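Local coordinates for extracellular solute-binding protein, family 1 (Bifidobacterium longum subsp. infantis ATCC 15697, PDB 3QUF) that probably captures a solute outside the cell and delivers it to an ABC-type importer, as other family 1 extracellular solute-binding proteins do, at residues Gly338-Ser343 against Asn360-Asn365. Numbering follows the deposited sequence.
Sequences GTLSLS and NYFKQN
Phe362 and Leu340 illustrate how one aromatic ring can tie the end of a helix to a short strand through apolar contact. Leu340 lays its CD1 methyl over one face of the ring, 3.8 Å from the centroid and 14° off the normal, a CH-pi contact offset toward the CD2 rim, while its CB rests 3.7 Å from Phe362 CE2. With CG anti to the backbone N (chi1 176°), the phenyl extends from the helix end toward 340-341. Leu342 crosses the phenyl at about a right angle and brings CD2 obliquely to within 3.7 Å of Phe362 CZ.

At the ring edge, Ser341 O lies in the plane of the phenyl, 3.4 Å from Phe362 CE2. The Ser341 side chain turns its hydroxyl to other partners: OG hydrogen-bonds Tyr346 O, and accepts from Ser343 N (3.0 Å) in an ST turn.

An alanine in place of Phe362 would probably open a gap beneath Leu340 CD1 and leave Leu342 CD2 without its aromatic partner.

Just past Phe362, a Schellman motif with Asn365, at positive phi, as C-prime ends the helix. The whole is a helix end packed on a mixed sheet, where 340-341 pairs antiparallel with 135-144, whose Ala136 and Val138 also touch the ring, within what is probably the family's two-lobed fold.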
loop_
_atom_site.group_PDB
_atom_site.type_symbol
_atom_site.label_atom_id
_atom_site.label_comp_id
_atom_site.label_asym_id
_atom_site.label_seq_id
_atom_site.Cartn_x
_atom_site.Cartn_y
_atom_site.Cartn_z
ATOM N N GLY A 338 9.400 3.577 -9.822
ATOM C CA GLY A 338 8.336 4.570 -9.709
ATOM C C GLY A 338 7.698 4.705 -8.322
ATOM O O GLY A 338 6.506 5.023 -8.188
ATOM N N THR A 339 8.485 4.471 -7.289
ATOM C CA THR A 339 8.011 4.480 -5.919
ATOM C C THR A 339 8.631 5.610 -5.125
ATOM O O THR A 339 9.454 6.388 -5.651
ATOM C CB THR A 339 8.317 3.136 -5.278
ATOM O OG1 THR A 339 9.687 2.831 -5.499
ATOM C CG2 THR A 339 7.398 2.021 -5.872
ATOM N N LEU A 340 8.199 5.731 -3.874
ATOM C CA LEU A 340 8.698 6.741 -2.966
ATOM C C LEU A 340 9.620 6.114 -1.933
ATOM O O LEU A 340 9.418 5.003 -1.481
ATOM C CB LEU A 340 7.545 7.425 -2.229
ATOM C CG LEU A 340 6.528 8.136 -3.111
ATOM C CD1 LEU A 340 5.392 8.731 -2.228
ATOM C CD2 LEU A 340 7.139 9.224 -3.952
ATOM N N SER A 341 10.641 6.860 -1.528
ATOM C CA SER A 341 11.564 6.363 -0.527
ATOM C C SER A 341 10.947 6.386 0.873
ATOM O O SER A 341 10.354 7.414 1.276
ATOM C CB SER A 341 12.829 7.240 -0.529
ATOM O OG SER A 341 13.629 6.978 0.600
ATOM N N LEU A 342 11.155 5.313 1.644
ATOM C CA LEU A 342 10.842 5.310 3.069
ATOM C C LEU A 342 11.999 5.726 3.987
ATOM O O LEU A 342 11.879 5.659 5.219
ATOM C CB LEU A 342 10.326 3.927 3.466
ATOM C CG LEU A 342 8.957 3.541 2.953
ATOM C CD1 LEU A 342 8.699 2.052 3.320
ATOM C CD2 LEU A 342 7.834 4.423 3.609
ATOM N N SER A 343 13.117 6.150 3.426
ATOM C CA SER A 343 14.311 6.474 4.188
ATOM C C SER A 343 14.663 7.939 4.053
ATOM O O SER A 343 14.621 8.517 2.966
ATOM C CB SER A 343 15.487 5.640 3.711
ATOM O OG SER A 343 16.694 6.047 4.352
ATOM N N ASN A 360 2.564 16.149 3.521
ATOM C CA ASN A 360 1.729 16.268 4.698
ATOM C C ASN A 360 1.069 14.964 5.144
ATOM O O ASN A 360 0.488 14.907 6.223
ATOM C CB ASN A 360 0.716 17.379 4.493
ATOM C CG ASN A 360 1.393 18.716 4.296
ATOM O OD1 ASN A 360 2.387 19.022 4.977
ATOM N ND2 ASN A 360 0.926 19.482 3.311
ATOM N N TYR A 361 1.161 13.920 4.306
ATOM C CA TYR A 361 0.578 12.628 4.623
ATOM C C TYR A 361 1.610 11.532 4.529
ATOM O O TYR A 361 1.863 10.860 5.519
ATOM C CB TYR A 361 -0.725 12.354 3.788
ATOM C CG TYR A 361 -1.716 13.426 4.091
ATOM C CD1 TYR A 361 -2.579 13.325 5.188
ATOM C CD2 TYR A 361 -1.708 14.615 3.360
ATOM C CE1 TYR A 361 -3.433 14.360 5.501
ATOM C CE2 TYR A 361 -2.577 15.662 3.677
ATOM C CZ TYR A 361 -3.400 15.533 4.771
ATOM O OH TYR A 361 -4.244 16.574 5.102
ATOM N N PHE A 362 2.208 11.306 3.367
ATOM C CA PHE A 362 3.203 10.238 3.238
ATOM C C PHE A 362 4.382 10.444 4.204
ATOM O O PHE A 362 4.728 9.555 4.981
ATOM C CB PHE A 362 3.692 10.103 1.796
ATOM C CG PHE A 362 4.775 9.085 1.642
ATOM C CD1 PHE A 362 4.515 7.751 1.785
ATOM C CD2 PHE A 362 6.075 9.494 1.363
ATOM C CE1 PHE A 362 5.549 6.823 1.680
ATOM C CE2 PHE A 362 7.103 8.558 1.265
ATOM C CZ PHE A 362 6.810 7.227 1.413
ATOM N N LYS A 363 4.965 11.622 4.179
ATOM C CA LYS A 363 6.105 11.900 5.058
ATOM C C LYS A 363 5.731 11.986 6.541
ATOM O O LYS A 363 6.601 11.923 7.392
ATOM C CB LYS A 363 6.832 13.145 4.594
ATOM C CG LYS A 363 7.576 12.886 3.253
ATOM C CD LYS A 363 8.468 14.085 2.851
ATOM C CE LYS A 363 9.964 13.774 3.022
ATOM N NZ LYS A 363 10.350 13.673 4.472
ATOM N N GLN A 364 4.454 12.119 6.833
ATOM C CA GLN A 364 3.941 12.118 8.208
ATOM C C GLN A 364 3.390 10.756 8.650
ATOM O O GLN A 364 2.755 10.674 9.710
ATOM C CB GLN A 364 2.853 13.171 8.329
ATOM C CG GLN A 364 3.306 14.557 7.915
ATOM C CD GLN A 364 4.517 15.024 8.668
ATOM O OE1 GLN A 364 4.645 14.773 9.860
ATOM N NE2 GLN A 364 5.428 15.701 7.970
ATOM N N ASN A 365 3.640 9.698 7.864
ATOM C CA ASN A 365 3.193 8.344 8.198
ATOM C C ASN A 365 1.682 8.219 8.312
ATOM O O ASN A 365 1.154 7.502 9.188
ATOM C CB ASN A 365 3.935 7.821 9.464
ATOM C CG ASN A 365 5.430 7.721 9.228
ATOM O OD1 ASN A 365 5.870 7.124 8.268
ATOM N ND2 ASN A 365 6.202 8.400 10.049
#